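Local coordinates for putative uncharacterized protein PH0300 (Pyrococcus horikoshii, PDB 3VRH) that catalyses the ATP-dependent 2-thiolation of a 5-methyluridine in the T loop of tRNA, a modification that stabilises tRNA thermally in thermophiles, at residues A[53-57]-A[58-62]; A[154-157]-A[158-161]. All coordinates share one frame; numbering follows the deposited sequence.

Contact 1. Residues A[53-57]-A[58-62]; sequences AVSGG and KDSAV. With BCN (bicine), chain D.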
loop_
_atom_site.group_PDB
_atom_site.type_symbol
_atom_site.label_atom_id
_atom_site.label_comp_id
_atom_site.label_asym_id
_atom_site.label_seq_id
_atom_site.Cartn_x
_atom_site.Cartn_y
_atom_site.Cartn_z
ATOM N N ALA A 53 -17.386 -9.302 21.293
ATOM C CA ALA A 53 -18.411 -9.560 20.283
ATOM C C ALA A 53 -18.035 -10.836 19.592
ATOM O O ALA A 53 -17.056 -10.867 18.859
ATOM C CB ALA A 53 -18.472 -8.413 19.265
ATOM N N VAL A 54 -18.795 -11.892 19.820
ATOM C CA VAL A 54 -18.410 -13.191 19.281
ATOM C C VAL A 54 -19.284 -13.591 18.079
ATOM O O VAL A 54 -20.482 -13.829 18.209
ATOM C CB VAL A 54 -18.354 -14.272 20.395
ATOM C CG1 VAL A 54 -17.413 -13.818 21.497
ATOM C CG2 VAL A 54 -19.707 -14.488 20.997
ATOM N N SER A 55 -18.668 -13.633 16.901
ATOM C CA SER A 55 -19.383 -13.936 15.659
ATOM C C SER A 55 -19.548 -15.436 15.455
ATOM O O SER A 55 -20.305 -15.869 14.592
ATOM C CB SER A 55 -18.578 -13.399 14.475
ATOM O OG SER A 55 -17.304 -14.047 14.460
ATOM N N GLY A 56 -18.818 -16.228 16.235
ATOM C CA GLY A 56 -18.669 -17.644 15.932
ATOM C C GLY A 56 -17.411 -17.928 15.112
ATOM O O GLY A 56 -17.035 -19.082 14.943
ATOM N N GLY A 57 -16.768 -16.874 14.607
ATOM C CA GLY A 57 -15.489 -16.982 13.901
ATOM C C GLY A 57 -14.343 -17.267 14.856
ATOM O O GLY A 57 -14.491 -17.139 16.078
ATOM N N LYS A 58 -13.198 -17.678 14.326
ATOM C CA LYS A 58 -12.071 -18.071 15.186
ATOM C C LYS A 58 -11.493 -16.901 16.002
ATOM O O LYS A 58 -10.987 -17.103 17.104
ATOM C CB LYS A 58 -10.938 -18.682 14.350
ATOM C CG LYS A 58 -10.251 -17.644 13.425
ATOM C CD LYS A 58 -9.191 -18.244 12.522
ATOM C CE LYS A 58 -8.477 -17.156 11.717
ATOM N NZ LYS A 58 -9.406 -16.363 10.841
ATOM N N ASP A 59 -11.549 -15.694 15.446
ATOM C CA ASP A 59 -10.785 -14.568 15.983
ATOM C C ASP A 59 -11.396 -14.008 17.268
ATOM O O ASP A 59 -10.705 -13.821 18.263
ATOM C CB ASP A 59 -10.624 -13.483 14.918
ATOM C CG ASP A 59 -9.997 -14.035 13.629
ATOM O OD1 ASP A 59 -8.786 -14.343 13.653
ATOM O OD2 ASP A 59 -10.713 -14.213 12.625
ATOM N N SER A 60 -12.694 -13.746 17.230
ATOM C CA SER A 60 -13.397 -13.326 18.416
ATOM C C SER A 60 -13.455 -14.463 19.440
ATOM O O SER A 60 -13.426 -14.215 20.643
ATOM C CB SER A 60 -14.796 -12.826 18.053
ATOM O OG SER A 60 -15.493 -13.762 17.256
ATOM N N ALA A 61 -13.507 -15.710 18.974
ATOM C CA ALA A 61 -13.517 -16.845 19.884
ATOM C C ALA A 61 -12.232 -16.950 20.689
ATOM O O ALA A 61 -12.263 -17.171 21.893
ATOM C CB ALA A 61 -13.761 -18.148 19.127
ATOM N N VAL A 62 -11.099 -16.833 20.004
ATOM C CA VAL A 62 -9.799 -16.940 20.650
ATOM C C VAL A 62 -9.606 -15.722 21.563
ATOM O O VAL A 62 -9.008 -15.817 22.640
ATOM C CB VAL A 62 -8.660 -17.055 19.577
ATOM C CG1 VAL A 62 -7.283 -16.733 20.163
ATOM C CG2 VAL A 62 -8.663 -18.457 18.957
HETATM N N1 BCN D . -14.047 -10.089 14.883
HETATM C C1 BCN D . -12.631 -10.210 14.343
HETATM C C2 BCN D . -12.471 -9.827 12.920
HETATM O O21 BCN D . -13.280 -8.989 12.445
HETATM O O22 BCN D . -11.577 -10.345 12.215
HETATM C C3 BCN D . -14.807 -11.352 14.683
HETATM C C4 BCN D . -14.025 -12.656 14.419
HETATM O O4 BCN D . -14.427 -13.725 14.802
HETATM C C5 BCN D . -14.004 -9.773 16.309
HETATM C C6 BCN D . -15.297 -9.365 16.872
HETATM O O6 BCN D . -15.361 -8.810 17.918
HETATM O O HOH W 1 -16.754 -16.367 17.998
#
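After strand 49-53 the chain turns through Gly56 and Gly57 into helix 58-69, bringing the CA atoms of Val54 and Ser60 within 5.1 Å. Gly56 takes a positive phi in the turn, and Gly57 is the N-cap; its carbonyl receives a weak bond from the backbone N of Ala61. Ser60 carries the contact: CB lies against the carbonyl O of Ala53 (3.1 Å), and with chi1 at 51° its OG sits between its own backbone N and carbonyl carbon, pointing into the loop. There Ser60 OG accepts from bicine O4 at 2.7 Å and donates to a water, which also takes the N-H of Gly56 and donates to Gly57 O, tying turn and helix start together. Bicine O4 is gripped further by Ser60 N, at 3.0 Å and nearly straight (168°), and by a hydrogen bond to Ser55 OG of 2.9 Å. Ser55 OG meanwhile accepts from Gly57 N at 2.9 Å, closing an ST turn; an alanine here would probably leave Gly57 N without that acceptor and bicine O4 less firmly held. Gly57, without a side chain, lets bicine O4 come close to its CA. The hydroxyl of the other arm, bicine O6, donates to Ala53 O (2.8 Å). Lys58, bent at its last torsion, brings NZ to Asp59 OD2, a salt bridge of 3.1 Å on the syn side of the carboxylate, and NZ also pairs with Glu201. Ser-Gly-Gly-Lys-Asp-Ser is the PP-loop signature of ATP pyrophosphatases, and Ala53 at its edge binds ATP; the bicine hydroxyl probably occupies the region where such loops receive nucleotide phosphates.

Contact 2. Residues A[154-157]-A[158-161]; sequences GHNL and DDEA. With BCN (bicine), chain D.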
loop_
_atom_site.group_PDB
_atom_site.type_symbol
_atom_site.label_atom_id
_atom_site.label_comp_id
_atom_site.label_asym_id
_atom_site.label_seq_id
_atom_site.Cartn_x
_atom_site.Cartn_y
_atom_site.Cartn_z
ATOM N N GLY A 154 -11.392 -9.194 17.726
ATOM C CA GLY A 154 -10.435 -10.246 17.424
ATOM C C GLY A 154 -9.468 -9.969 16.274
ATOM O O GLY A 154 -8.724 -10.855 15.863
ATOM N N HIS A 155 -9.475 -8.740 15.769
ATOM C CA HIS A 155 -8.545 -8.313 14.721
ATOM C C HIS A 155 -7.109 -8.637 15.079
ATOM O O HIS A 155 -6.605 -8.233 16.124
ATOM C CB HIS A 155 -8.657 -6.806 14.494
ATOM C CG HIS A 155 -10.017 -6.352 14.064
ATOM N ND1 HIS A 155 -11.101 -6.334 14.916
ATOM C CD2 HIS A 155 -10.464 -5.877 12.875
ATOM C CE1 HIS A 155 -12.162 -5.882 14.267
ATOM N NE2 HIS A 155 -11.803 -5.598 13.027
ATOM N N ASN A 156 -6.456 -9.391 14.214
ATOM C CA ASN A 156 -5.080 -9.787 14.446
ATOM C C ASN A 156 -4.154 -9.030 13.494
ATOM O O ASN A 156 -4.609 -8.155 12.746
ATOM C CB ASN A 156 -4.941 -11.317 14.311
ATOM C CG ASN A 156 -5.295 -11.815 12.912
ATOM O OD1 ASN A 156 -4.799 -11.287 11.907
ATOM N ND2 ASN A 156 -6.159 -12.824 12.838
ATOM N N LEU A 157 -2.868 -9.362 13.512
ATOM C CA LEU A 157 -1.892 -8.604 12.729
ATOM C C LEU A 157 -2.251 -8.590 11.242
ATOM O O LEU A 157 -2.187 -7.537 10.589
ATOM C CB LEU A 157 -0.479 -9.153 12.934
ATOM C CG LEU A 157 0.645 -8.374 12.246
ATOM C CD1 LEU A 157 0.683 -6.923 12.730
ATOM C CD2 LEU A 157 1.977 -9.048 12.502
ATOM N N ASP A 158 -2.639 -9.755 10.720
ATOM C CA ASP A 158 -3.022 -9.887 9.311
ATOM C C ASP A 158 -4.247 -9.053 8.946
ATOM O O ASP A 158 -4.311 -8.477 7.858
ATOM C CB ASP A 158 -3.224 -11.355 8.920
ATOM C CG ASP A 158 -1.951 -12.179 9.065
ATOM O OD1 ASP A 158 -1.704 -12.735 10.149
ATOM O OD2 ASP A 158 -1.186 -12.276 8.091
ATOM N N ASP A 159 -5.208 -8.969 9.853
ATOM C CA ASP A 159 -6.351 -8.079 9.647
ATOM C C ASP A 159 -5.937 -6.621 9.542
ATOM O O ASP A 159 -6.345 -5.931 8.603
ATOM C CB ASP A 159 -7.389 -8.250 10.755
ATOM C CG ASP A 159 -7.906 -9.665 10.826
ATOM O OD1 ASP A 159 -8.192 -10.206 9.741
ATOM O OD2 ASP A 159 -7.979 -10.248 11.935
ATOM N N GLU A 160 -5.147 -6.143 10.507
ATOM C CA GLU A 160 -4.681 -4.758 10.478
ATOM C C GLU A 160 -3.912 -4.466 9.173
ATOM O O GLU A 160 -4.145 -3.450 8.528
ATOM C CB GLU A 160 -3.802 -4.438 11.691
ATOM C CG GLU A 160 -3.310 -2.960 11.764
ATOM C CD GLU A 160 -4.383 -1.978 12.270
ATOM O OE1 GLU A 160 -5.587 -2.291 12.145
ATOM O OE2 GLU A 160 -4.019 -0.900 12.807
ATOM N N ALA A 161 -3.028 -5.384 8.785
ATOM C CA ALA A 161 -2.194 -5.209 7.601
ATOM C C ALA A 161 -3.038 -5.098 6.323
ATOM O O ALA A 161 -2.853 -4.173 5.525
ATOM C CB ALA A 161 -1.172 -6.349 7.481
HETATM N N1 BCN D . -14.047 -10.089 14.883
HETATM C C1 BCN D . -12.631 -10.210 14.343
HETATM C C2 BCN D . -12.471 -9.827 12.920
HETATM O O21 BCN D . -13.280 -8.989 12.445
HETATM O O22 BCN D . -11.577 -10.345 12.215
HETATM C C3 BCN D . -14.807 -11.352 14.683
HETATM C C4 BCN D . -14.025 -12.656 14.419
HETATM O O4 BCN D . -14.427 -13.725 14.802
HETATM C C5 BCN D . -14.004 -9.773 16.309
HETATM C C6 BCN D . -15.297 -9.365 16.872
HETATM O O6 BCN D . -15.361 -8.810 17.918
HETATM O O HOH W 2 -8.355 -12.954 10.803
#
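Asn156 and Asp159 meet because chi1 of Asn156 (62°) puts its CG between backbone N and carbonyl carbon, turning OD1 toward the helix start, while chi1 of Asp159 (-59°) sends its carboxylate back over the first turn of the helix. The result is a capping box at the start of helix 157-169, with Asn156 as N-cap. In one direction Asp159 N donates to Asn156 OD1 at 3.1 Å, coming from above the carbonyl plane; in the other, Asn156 N donates to Asp159 OD2 at 2.9 Å, almost straight (173°) and on the anti side of the carboxylate. The two side chains cross at about a right angle. Behind them the first helical turns close, Glu160 N to Asn156 O at 3.1 Å and Ala161 N to Leu157 O at 2.9 Å. Asn156 ND2 donates to a water 3.0 Å away that also lies near Asp159 OD1, and OD1 forms a salt bridge with Lys232. Asp158 has its carboxylate engaged outside the box, OD1 taking the N-H of Glu201 and OD2 pairing with Lys246. Gly154, which binds ATP, leads into the cap, with no side chain to crowd bicine C1. His155 ND1 is engaged by Thr153, and bicine O21 stands over one face of the imidazole, offset toward its rim, 3.7 Å from His155 NE2.

How the contacts relate
Contact 1 comes first along the chain, contact 2 roughly a hundred residues later, yet their centres lie about 13 Å apart. Each is a strand-to-helix junction: strand 49-53 runs into helix 58-69, and strand 150-152 into helix 157-169. The two strands are parallel neighbours in the central sheet, at the switch in strand order where HUP-fold proteins typically keep their nucleotide site, so both loops open on one cleft and both touch bicine. They also meet directly, through a weak hydrogen bond from Asn156 ND2 to Asp59 OD1 at 3.1 Å. Ala53 and Gly154, one from each junction, bind ATP, which makes the pair two walls of the same pocket.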